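PDB 5M6G: beta-glucosidase, which probably hydrolyses terminal, non-reducing beta-D-glucosyl residues of its substrates, releasing beta-D-glucose, as a member of glycosyl hydrolase family 3. Local coordinates for residues A[143-151]-A[191-199]; A[175-186]-A[226-237]. All coordinates share one frame; numbering follows the deposited sequence.

Interaction 1: residues A[143-151]-A[191-199]; sequences YPHNIGLGA and GRTYESFGE. With MG (magnesium ion), chain D; SOR (sorbitol), chain L.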
loop_
_atom_site.group_PDB
_atom_site.type_symbol
_atom_site.label_atom_id
_atom_site.label_comp_id
_atom_site.label_asym_id
_atom_site.label_seq_id
_atom_site.Cartn_x
_atom_site.Cartn_y
_atom_site.Cartn_z
ATOM N N TYR A 143 -7.738 0.966 -6.657
ATOM C CA TYR A 143 -7.369 -0.330 -7.203
ATOM C C TYR A 143 -7.478 -1.402 -6.130
ATOM O O TYR A 143 -7.517 -1.090 -4.933
ATOM C CB TYR A 143 -5.942 -0.267 -7.776
ATOM C CG TYR A 143 -5.863 0.667 -8.971
ATOM C CD1 TYR A 143 -6.246 0.237 -10.243
ATOM C CD2 TYR A 143 -5.458 1.984 -8.819
ATOM C CE1 TYR A 143 -6.212 1.101 -11.335
ATOM C CE2 TYR A 143 -5.405 2.853 -9.899
ATOM C CZ TYR A 143 -5.793 2.411 -11.151
ATOM O OH TYR A 143 -5.750 3.275 -12.221
ATOM N N PRO A 144 -7.581 -2.674 -6.520
ATOM C CA PRO A 144 -7.528 -3.747 -5.521
ATOM C C PRO A 144 -6.270 -3.629 -4.672
ATOM O O PRO A 144 -5.209 -3.220 -5.154
ATOM C CB PRO A 144 -7.514 -5.023 -6.370
ATOM C CG PRO A 144 -8.228 -4.633 -7.641
ATOM C CD PRO A 144 -7.786 -3.197 -7.883
ATOM N N HIS A 145 -6.398 -3.966 -3.394
ATOM C CA HIS A 145 -5.204 -4.018 -2.566
ATOM C C HIS A 145 -4.275 -5.137 -3.043
ATOM O O HIS A 145 -4.652 -6.019 -3.831
ATOM C CB HIS A 145 -5.567 -4.203 -1.093
ATOM C CG HIS A 145 -5.808 -2.915 -0.361
ATOM N ND1 HIS A 145 -4.848 -1.928 -0.242
ATOM C CD2 HIS A 145 -6.906 -2.452 0.284
ATOM C CE1 HIS A 145 -5.338 -0.922 0.462
ATOM N NE2 HIS A 145 -6.590 -1.211 0.786
ATOM N N ASN A 146 -3.039 -5.083 -2.542
ATOM C CA ASN A 146 -1.962 -5.924 -3.061
ATOM C C ASN A 146 -2.296 -7.416 -3.023
ATOM O O ASN A 146 -1.918 -8.155 -3.940
ATOM C CB ASN A 146 -0.670 -5.655 -2.279
ATOM C CG ASN A 146 0.022 -4.384 -2.732
ATOM O OD1 ASN A 146 -0.368 -3.791 -3.728
ATOM N ND2 ASN A 146 1.068 -3.974 -2.011
ATOM N N ILE A 147 -2.973 -7.891 -1.977
ATOM C CA ILE A 147 -3.200 -9.334 -1.882
ATOM C C ILE A 147 -4.003 -9.824 -3.087
ATOM O O ILE A 147 -3.646 -10.826 -3.718
ATOM C CB ILE A 147 -3.858 -9.709 -0.535
ATOM C CG1 ILE A 147 -4.038 -11.229 -0.425
ATOM C CG2 ILE A 147 -5.218 -9.012 -0.337
ATOM C CD1 ILE A 147 -4.540 -11.694 0.934
ATOM N N GLY A 148 -5.055 -9.087 -3.471
ATOM C CA GLY A 148 -5.792 -9.444 -4.675
ATOM C C GLY A 148 -4.963 -9.292 -5.936
ATOM O O GLY A 148 -5.055 -10.114 -6.852
ATOM N N LEU A 149 -4.131 -8.241 -6.000
ATOM C CA LEU A 149 -3.210 -8.108 -7.124
ATOM C C LEU A 149 -2.272 -9.309 -7.215
ATOM O O LEU A 149 -1.983 -9.795 -8.314
ATOM C CB LEU A 149 -2.419 -6.804 -7.007
ATOM C CG LEU A 149 -3.283 -5.530 -7.073
ATOM C CD1 LEU A 149 -2.398 -4.251 -7.129
ATOM C CD2 LEU A 149 -4.291 -5.554 -8.261
ATOM N N GLY A 150 -1.786 -9.804 -6.072
ATOM C CA GLY A 150 -0.967 -11.009 -6.099
ATOM C C GLY A 150 -1.743 -12.201 -6.621
ATOM O O GLY A 150 -1.209 -13.032 -7.359
ATOM N N ALA A 151 -3.024 -12.285 -6.260
ATOM C CA ALA A 151 -3.885 -13.357 -6.752
ATOM C C ALA A 151 -4.052 -13.325 -8.264
ATOM O O ALA A 151 -4.300 -14.375 -8.865
ATOM C CB ALA A 151 -5.250 -13.280 -6.067
ATOM N N GLY A 191 -2.293 -7.353 10.595
ATOM C CA GLY A 191 -3.200 -6.362 10.054
ATOM C C GLY A 191 -2.799 -5.794 8.706
ATOM O O GLY A 191 -3.588 -5.051 8.113
ATOM N N ARG A 192 -1.601 -6.108 8.210
ATOM C CA ARG A 192 -1.178 -5.637 6.898
ATOM C C ARG A 192 -1.047 -6.775 5.891
ATOM O O ARG A 192 -0.430 -6.599 4.833
ATOM C CB ARG A 192 0.138 -4.859 7.010
ATOM C CG ARG A 192 0.172 -3.930 8.205
ATOM C CD ARG A 192 1.305 -2.908 8.093
ATOM N NE ARG A 192 1.034 -1.893 7.084
ATOM C CZ ARG A 192 1.696 -0.739 6.996
ATOM N NH1 ARG A 192 2.667 -0.468 7.865
ATOM N NH2 ARG A 192 1.390 0.147 6.051
ATOM N N THR A 193 -1.618 -7.945 6.200
ATOM C CA THR A 193 -1.582 -9.050 5.251
ATOM C C THR A 193 -2.102 -8.621 3.881
ATOM O O THR A 193 -1.580 -9.055 2.848
ATOM C CB THR A 193 -2.398 -10.229 5.796
ATOM O OG1 THR A 193 -1.782 -10.711 6.998
ATOM C CG2 THR A 193 -2.474 -11.368 4.774
ATOM N N TYR A 194 -3.116 -7.751 3.850
ATOM C CA TYR A 194 -3.685 -7.357 2.563
ATOM C C TYR A 194 -2.764 -6.440 1.782
ATOM O O TYR A 194 -2.944 -6.287 0.569
ATOM C CB TYR A 194 -5.047 -6.681 2.743
ATOM C CG TYR A 194 -5.059 -5.287 3.366
ATOM C CD1 TYR A 194 -4.807 -4.137 2.603
ATOM C CD2 TYR A 194 -5.381 -5.119 4.699
ATOM C CE1 TYR A 194 -4.854 -2.867 3.182
ATOM C CE2 TYR A 194 -5.425 -3.868 5.279
ATOM C CZ TYR A 194 -5.167 -2.747 4.518
ATOM O OH TYR A 194 -5.230 -1.513 5.118
ATOM N N GLU A 195 -1.792 -5.815 2.442
ATOM C CA GLU A 195 -0.830 -5.002 1.714
ATOM C C GLU A 195 0.280 -5.832 1.091
ATOM O O GLU A 195 1.150 -5.275 0.419
ATOM C CB GLU A 195 -0.240 -3.947 2.648
ATOM C CG GLU A 195 -1.316 -3.094 3.294
ATOM C CD GLU A 195 -0.757 -1.826 3.890
ATOM O OE1 GLU A 195 -0.174 -1.024 3.130
ATOM O OE2 GLU A 195 -0.907 -1.637 5.116
ATOM N N SER A 196 0.271 -7.147 1.294
ATOM C CA SER A 196 1.293 -8.036 0.761
ATOM C C SER A 196 0.799 -8.707 -0.514
ATOM O O SER A 196 -0.345 -9.169 -0.588
ATOM C CB SER A 196 1.666 -9.097 1.804
ATOM O OG SER A 196 2.527 -10.100 1.285
ATOM N N PHE A 197 1.673 -8.786 -1.513
ATOM C CA PHE A 197 1.336 -9.516 -2.726
ATOM C C PHE A 197 1.244 -11.027 -2.508
ATOM O O PHE A 197 0.679 -11.731 -3.352
ATOM C CB PHE A 197 2.360 -9.229 -3.811
ATOM C CG PHE A 197 2.307 -7.833 -4.335
ATOM C CD1 PHE A 197 1.238 -7.419 -5.119
ATOM C CD2 PHE A 197 3.339 -6.940 -4.070
ATOM C CE1 PHE A 197 1.190 -6.115 -5.638
ATOM C CE2 PHE A 197 3.306 -5.648 -4.583
ATOM C CZ PHE A 197 2.222 -5.231 -5.364
ATOM N N GLY A 198 1.785 -11.552 -1.424
ATOM C CA GLY A 198 1.649 -12.979 -1.199
ATOM C C GLY A 198 2.655 -13.472 -0.189
ATOM O O GLY A 198 3.564 -12.757 0.229
ATOM N N GLU A 199 2.473 -14.732 0.201
ATOM C CA GLU A 199 3.308 -15.334 1.231
ATOM C C GLU A 199 4.639 -15.844 0.699
ATOM O O GLU A 199 5.517 -16.185 1.499
ATOM C CB GLU A 199 2.561 -16.490 1.904
ATOM C CG GLU A 199 2.505 -17.737 1.047
ATOM C CD GLU A 199 1.646 -18.836 1.653
ATOM O OE1 GLU A 199 0.847 -18.537 2.566
ATOM O OE2 GLU A 199 1.773 -19.995 1.207
HETATM MG MG MG D . 0.787 -17.898 4.624
HETATM C C1 SOR L . 3.761 2.793 6.111
HETATM C C2 SOR L . 3.133 4.126 5.743
HETATM C C3 SOR L . 3.011 4.979 7.002
HETATM C C4 SOR L . 2.079 6.166 6.775
HETATM C C5 SOR L . 1.481 6.714 8.074
HETATM C C6 SOR L . 0.317 7.630 7.710
HETATM O O1 SOR L . 3.415 1.806 5.170
HETATM O O2 SOR L . 3.938 4.784 4.781
HETATM O O3 SOR L . 4.292 5.439 7.349
HETATM O O4 SOR L . 2.774 7.196 6.102
HETATM O O5 SOR L . 1.041 5.676 8.940
HETATM O O6 SOR L . -0.513 7.846 8.832
HETATM O O HOH W 1 0.662 -15.735 5.037
HETATM O O HOH W 2 -1.489 -17.994 4.819
#
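Asn146 lies flat against Phe197. The amide and ring planes are 21° apart, and Asn146 CG sits 3.5 Å above the Phe197 ring plane, displaced toward its rim. Asn146 CB adds a CH-pi contact. Chi1 (-79°) sets CG anti to the carbonyl carbon and brings the amide over the ring; the second torsion points ND2 at Glu195 O, a 2.8 Å hydrogen bond that meets the carbonyl from above its plane. Stack and bond fix the amide's rotation. Ile147 N donates to Tyr194 O at 3.0 Å, so a carbonyl of the 3-10 turn 193-195 takes up an amide of the first helical turn. His145, the N-cap residue, receives the edge of Tyr194 over its face, with Tyr194 CE1 above the His145 ring centre and the planes at 57°. Gly447 O holds His145 NE2, and Tyr503 O holds Tyr194 OH. The backbones are also close where Gly150 CA meets the partnerless Phe197 O at 3.3 Å; a side chain there would clash. The other side is looser: Leu149 CB only brushes the Phe197 edge, 3.9 Å from CE1, and Gly150 is partly exposed. Glu199 OE1 binds magnesium. Arg192 grips Glu195 OE2 with NE and NH2, and NH2 also donates to sorbitol O1 at 2.8 Å. The helix start packs on a 3-10 turn and loop that carry Arg192 of the sorbitol pocket, in the TIM-barrel-clan domain of a family 3 glycosidase.

Interaction 2: residues A[175-186]-A[226-237]; sequences DWSFAPCVCVAR and VMATAKHYVGDG. With MG (magnesium ion), chain F; SOR (sorbitol), chain L.
Three peptides are cis: Ala179-Pro180 in 175-186, and Lys231-His232 and Tyr233-Val234 in 226-237. Just beyond the first and before the second, Lys231 N donates to Pro180 O. The segments run parallel as neighbouring staves of the barrel. Trp176 bridges Met227 and Cys181 bridges Lys231, with the register shifted by one between them. Met227 bends at chi3 (69°) and sets CE over the Trp176 five-membered ring, 3.3 Å from its centroid. Phe178 CE1 lies against the opposite face. In the ring plane, Trp176 NE1 donates to Thr229 OG1 at 2.7 Å. That hydroxyl in turn donates a hydrogen bond to Ser177 O, also 2.7 Å from OG1. Replacing Trp176 by an alanine would probably leave Met227 CE without the ring it rests on and Thr229 OG1 without its donor. Lys231 is extended beyond CG and brings NZ to Phe178 O at 2.7 Å and to sorbitol O1 at 2.6 Å. His232 NE2 shares a hydrogen bond with the same O1, also at 2.6 Å. His232 ND1 donates in the ring plane to Asp236 OD2 at 2.8 Å, and OD2 also takes the His232 backbone N-H. The Cys181-Cys183 disulfide packs beside this carboxylate. Asp236 thus fixes the histidine ring and Phe178 O steadies the lysine, which probably holds both polar ends where they bind sorbitol O1, consistent with a place for a substrate hydroxyl.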
loop_
_atom_site.group_PDB
_atom_site.type_symbol
_atom_site.label_atom_id
_atom_site.label_comp_id
_atom_site.label_asym_id
_atom_site.label_seq_id
_atom_site.Cartn_x
_atom_site.Cartn_y
_atom_site.Cartn_z
ATOM N N ASP A 175 5.276 13.838 -5.508
ATOM C CA ASP A 175 6.400 13.308 -6.257
ATOM C C ASP A 175 6.734 11.872 -5.928
ATOM O O ASP A 175 7.590 11.294 -6.599
ATOM C CB ASP A 175 7.644 14.158 -5.975
ATOM C CG ASP A 175 7.355 15.620 -6.116
ATOM O OD1 ASP A 175 7.109 16.029 -7.267
ATOM O OD2 ASP A 175 7.319 16.327 -5.089
ATOM N N TRP A 176 6.091 11.296 -4.923
ATOM C CA TRP A 176 6.686 10.177 -4.200
ATOM C C TRP A 176 5.575 9.437 -3.481
ATOM O O TRP A 176 4.873 10.036 -2.660
ATOM C CB TRP A 176 7.735 10.731 -3.217
ATOM C CG TRP A 176 8.465 9.761 -2.329
ATOM C CD1 TRP A 176 8.458 8.387 -2.379
ATOM C CD2 TRP A 176 9.318 10.121 -1.231
ATOM N NE1 TRP A 176 9.275 7.877 -1.376
ATOM C CE2 TRP A 176 9.802 8.922 -0.657
ATOM C CE3 TRP A 176 9.721 11.350 -0.680
ATOM C CZ2 TRP A 176 10.675 8.917 0.436
ATOM C CZ3 TRP A 176 10.588 11.345 0.406
ATOM C CH2 TRP A 176 11.058 10.135 0.952
ATOM N N SER A 177 5.384 8.162 -3.815
ATOM C CA SER A 177 4.423 7.318 -3.122
ATOM C C SER A 177 5.156 6.310 -2.253
ATOM O O SER A 177 6.188 5.766 -2.655
ATOM C CB SER A 177 3.509 6.567 -4.091
ATOM O OG SER A 177 2.620 5.726 -3.369
ATOM N N PHE A 178 4.610 6.059 -1.063
ATOM C CA PHE A 178 5.140 5.037 -0.160
ATOM C C PHE A 178 4.548 3.688 -0.574
ATOM O O PHE A 178 3.718 3.091 0.110
ATOM C CB PHE A 178 4.824 5.396 1.286
ATOM C CG PHE A 178 5.277 6.799 1.680
ATOM C CD1 PHE A 178 6.545 7.256 1.352
ATOM C CD2 PHE A 178 4.426 7.652 2.373
ATOM C CE1 PHE A 178 6.959 8.545 1.715
ATOM C CE2 PHE A 178 4.825 8.931 2.740
ATOM C CZ PHE A 178 6.095 9.385 2.407
ATOM N N ALA A 179 4.987 3.228 -1.743
ATOM C CA ALA A 179 4.468 2.025 -2.385
ATOM C C ALA A 179 5.500 1.545 -3.402
ATOM O O ALA A 179 6.177 2.368 -4.030
ATOM C CB ALA A 179 3.111 2.311 -3.077
ATOM N N PRO A 180 5.598 0.224 -3.612
ATOM C CA PRO A 180 4.770 -0.850 -3.036
ATOM C C PRO A 180 5.280 -1.467 -1.731
ATOM O O PRO A 180 6.495 -1.508 -1.492
ATOM C CB PRO A 180 4.798 -1.913 -4.133
ATOM C CG PRO A 180 6.192 -1.792 -4.695
ATOM C CD PRO A 180 6.424 -0.270 -4.731
ATOM N N CYS A 181 4.360 -1.953 -0.901
ATOM C CA CYS A 181 4.739 -2.915 0.132
ATOM C C CYS A 181 5.221 -4.190 -0.551
ATOM O O CYS A 181 4.437 -4.867 -1.226
ATOM C CB CYS A 181 3.564 -3.241 1.072
ATOM S SG CYS A 181 3.996 -3.967 2.743
ATOM N N VAL A 182 6.512 -4.499 -0.413
ATOM C CA VAL A 182 7.077 -5.758 -0.872
ATOM C C VAL A 182 7.176 -6.756 0.277
ATOM O O VAL A 182 7.836 -7.796 0.158
ATOM C CB VAL A 182 8.431 -5.536 -1.567
ATOM C CG1 VAL A 182 8.271 -4.521 -2.716
ATOM C CG2 VAL A 182 9.499 -5.067 -0.569
ATOM N N CYS A 183 6.530 -6.439 1.398
ATOM C CA CYS A 183 6.326 -7.346 2.515
ATOM C C CYS A 183 5.837 -8.708 2.043
ATOM O O CYS A 183 4.938 -8.803 1.204
ATOM C CB CYS A 183 5.305 -6.719 3.477
ATOM S SG CYS A 183 3.729 -6.022 2.706
ATOM N N VAL A 184 6.439 -9.763 2.592
ATOM C CA VAL A 184 6.020 -11.140 2.356
ATOM C C VAL A 184 5.276 -11.579 3.610
ATOM O O VAL A 184 5.895 -11.882 4.634
ATOM C CB VAL A 184 7.219 -12.044 2.058
ATOM C CG1 VAL A 184 6.769 -13.466 1.856
ATOM C CG2 VAL A 184 7.967 -11.537 0.831
ATOM N N ALA A 185 3.946 -11.605 3.544
ATOM C CA ALA A 185 3.125 -11.834 4.730
ATOM C C ALA A 185 3.063 -13.331 5.015
ATOM O O ALA A 185 2.466 -14.090 4.245
ATOM C CB ALA A 185 1.728 -11.251 4.540
ATOM N N ARG A 186 3.667 -13.750 6.129
ATOM C CA ARG A 186 3.720 -15.153 6.516
ATOM C C ARG A 186 2.733 -15.527 7.615
ATOM O O ARG A 186 2.608 -16.716 7.923
ATOM C CB ARG A 186 5.140 -15.521 6.987
ATOM C CG ARG A 186 6.239 -15.107 6.033
ATOM C CD ARG A 186 6.361 -16.055 4.859
ATOM N NE ARG A 186 6.875 -17.371 5.257
ATOM C CZ ARG A 186 6.880 -18.426 4.446
ATOM N NH1 ARG A 186 7.367 -19.594 4.856
ATOM N NH2 ARG A 186 6.398 -18.311 3.211
ATOM N N VAL A 226 6.788 9.049 -10.859
ATOM C CA VAL A 226 6.598 9.240 -9.430
ATOM C C VAL A 226 7.535 8.272 -8.717
ATOM O O VAL A 226 7.609 7.094 -9.086
ATOM C CB VAL A 226 5.130 8.998 -9.024
ATOM C CG1 VAL A 226 5.007 8.737 -7.528
ATOM C CG2 VAL A 226 4.250 10.176 -9.468
ATOM N N MET A 227 8.267 8.767 -7.724
ATOM C CA MET A 227 9.217 7.896 -7.045
ATOM C C MET A 227 8.473 6.840 -6.241
ATOM O O MET A 227 7.480 7.130 -5.568
ATOM C CB MET A 227 10.153 8.695 -6.137
ATOM C CG MET A 227 11.209 7.820 -5.469
ATOM S SD MET A 227 12.592 8.761 -4.778
ATOM C CE MET A 227 11.800 9.588 -3.414
ATOM N N ALA A 228 8.941 5.603 -6.344
ATOM C CA ALA A 228 8.367 4.482 -5.613
ATOM C C ALA A 228 9.209 4.181 -4.378
ATOM O O ALA A 228 10.369 4.609 -4.266
ATOM C CB ALA A 228 8.265 3.240 -6.505
ATOM N N THR A 229 8.604 3.438 -3.443
ATOM C CA THR A 229 9.227 3.114 -2.160
ATOM C C THR A 229 9.052 1.623 -1.892
ATOM O O THR A 229 7.931 1.164 -1.662
ATOM C CB THR A 229 8.601 3.919 -1.020
ATOM O OG1 THR A 229 8.505 5.306 -1.388
ATOM C CG2 THR A 229 9.438 3.786 0.238
ATOM N N ALA A 230 10.143 0.867 -1.890
ATOM C CA ALA A 230 10.065 -0.512 -1.421
ATOM C C ALA A 230 9.979 -0.497 0.102
ATOM O O ALA A 230 10.856 0.061 0.770
ATOM C CB ALA A 230 11.264 -1.326 -1.905
ATOM N N LYS A 231 8.916 -1.088 0.652
ATOM C CA LYS A 231 8.711 -1.105 2.104
ATOM C C LYS A 231 8.123 -2.450 2.564
ATOM O O LYS A 231 7.548 -3.178 1.757
ATOM C CB LYS A 231 7.786 0.047 2.530
ATOM C CG LYS A 231 6.320 -0.122 2.133
ATOM C CD LYS A 231 5.510 1.166 2.401
ATOM C CE LYS A 231 3.988 0.897 2.284
ATOM N NZ LYS A 231 3.191 2.125 2.617
ATOM N N HIS A 232 8.253 -2.797 3.843
ATOM C CA HIS A 232 9.103 -2.125 4.815
ATOM C C HIS A 232 10.332 -3.004 5.081
ATOM O O HIS A 232 10.209 -4.190 5.403
ATOM C CB HIS A 232 8.356 -1.864 6.121
ATOM C CG HIS A 232 7.004 -1.246 5.937
ATOM N ND1 HIS A 232 5.889 -1.980 5.588
ATOM C CD2 HIS A 232 6.583 0.036 6.069
ATOM C CE1 HIS A 232 4.842 -1.175 5.503
ATOM N NE2 HIS A 232 5.235 0.051 5.795
ATOM N N TYR A 233 11.512 -2.406 4.950
ATOM C CA TYR A 233 12.786 -3.107 5.061
ATOM C C TYR A 233 13.176 -3.357 6.518
ATOM O O TYR A 233 13.341 -2.393 7.259
ATOM C CB TYR A 233 13.880 -2.267 4.361
ATOM C CG TYR A 233 15.223 -2.955 4.312
ATOM C CD1 TYR A 233 15.539 -3.810 3.266
ATOM C CD2 TYR A 233 16.161 -2.775 5.322
ATOM C CE1 TYR A 233 16.761 -4.478 3.224
ATOM C CE2 TYR A 233 17.392 -3.446 5.294
ATOM C CZ TYR A 233 17.679 -4.288 4.234
ATOM O OH TYR A 233 18.877 -4.959 4.157
ATOM N N VAL A 234 13.327 -4.614 6.960
ATOM C CA VAL A 234 13.030 -5.829 6.200
ATOM C C VAL A 234 12.482 -6.853 7.190
ATOM O O VAL A 234 12.858 -6.853 8.364
ATOM C CB VAL A 234 14.278 -6.374 5.437
ATOM C CG1 VAL A 234 15.466 -6.575 6.383
ATOM C CG2 VAL A 234 13.953 -7.672 4.677
ATOM N N GLY A 235 11.572 -7.704 6.725
ATOM C CA GLY A 235 10.978 -8.724 7.570
ATOM C C GLY A 235 9.663 -8.350 8.207
ATOM O O GLY A 235 9.241 -9.022 9.156
ATOM N N ASP A 236 9.000 -7.287 7.730
ATOM C CA ASP A 236 7.753 -6.866 8.364
ATOM C C ASP A 236 6.682 -7.962 8.297
ATOM O O ASP A 236 5.842 -8.055 9.196
ATOM C CB ASP A 236 7.259 -5.548 7.740
ATOM C CG ASP A 236 7.201 -5.580 6.213
ATOM O OD1 ASP A 236 7.800 -6.474 5.580
ATOM O OD2 ASP A 236 6.557 -4.685 5.636
ATOM N N GLY A 237 6.722 -8.829 7.282
ATOM C CA GLY A 237 5.770 -9.928 7.177
ATOM C C GLY A 237 6.121 -11.151 7.996
ATOM O O GLY A 237 5.374 -12.139 8.010
HETATM MG MG MG F . 5.564 16.405 -8.722
HETATM C C1 SOR L . 3.761 2.793 6.111
HETATM C C2 SOR L . 3.133 4.126 5.743
HETATM C C3 SOR L . 3.011 4.979 7.002
HETATM C C4 SOR L . 2.079 6.166 6.775
HETATM C C5 SOR L . 1.481 6.714 8.074
HETATM C C6 SOR L . 0.317 7.630 7.710
HETATM O O1 SOR L . 3.415 1.806 5.170
HETATM O O2 SOR L . 3.938 4.784 4.781
HETATM O O3 SOR L . 4.292 5.439 7.349
HETATM O O4 SOR L . 2.774 7.196 6.102
HETATM O O5 SOR L . 1.041 5.676 8.940
HETATM O O6 SOR L . -0.513 7.846 8.832
HETATM O O HOH W 3 8.192 -9.366 4.803
HETATM O O HOH W 4 6.489 18.378 -8.574
HETATM O O HOH W 5 6.991 16.331 -10.146
HETATM O O HOH W 6 4.437 17.179 -10.230
HETATM O O HOH W 7 4.972 14.444 -9.339
#

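In the fold
After the first barrel strands, 68-71, 87-90 and 125-128, the chain forms helix 146-152, then helix 155-170, and enters 175-186. The 191-199 loop returns to helix 146-152, and interaction 1 closes this loop. Before that, 175-186 has begun a second loop, which passes helices 201-206 and 209-215 and closes at 226-237 in interaction 2. The two loops therefore cross. Interaction 2 joins strand 176-177 to strand 229-233 within the barrel. Interaction 1 lies toward the second domain, since Ile147 packs on Trp560 of strand 555-560. Ser196 OG to Cys183 O and Arg186 NH2 to Glu199 O, both probable hydrogen bonds, link the contacts. Both also reach the same sorbitol.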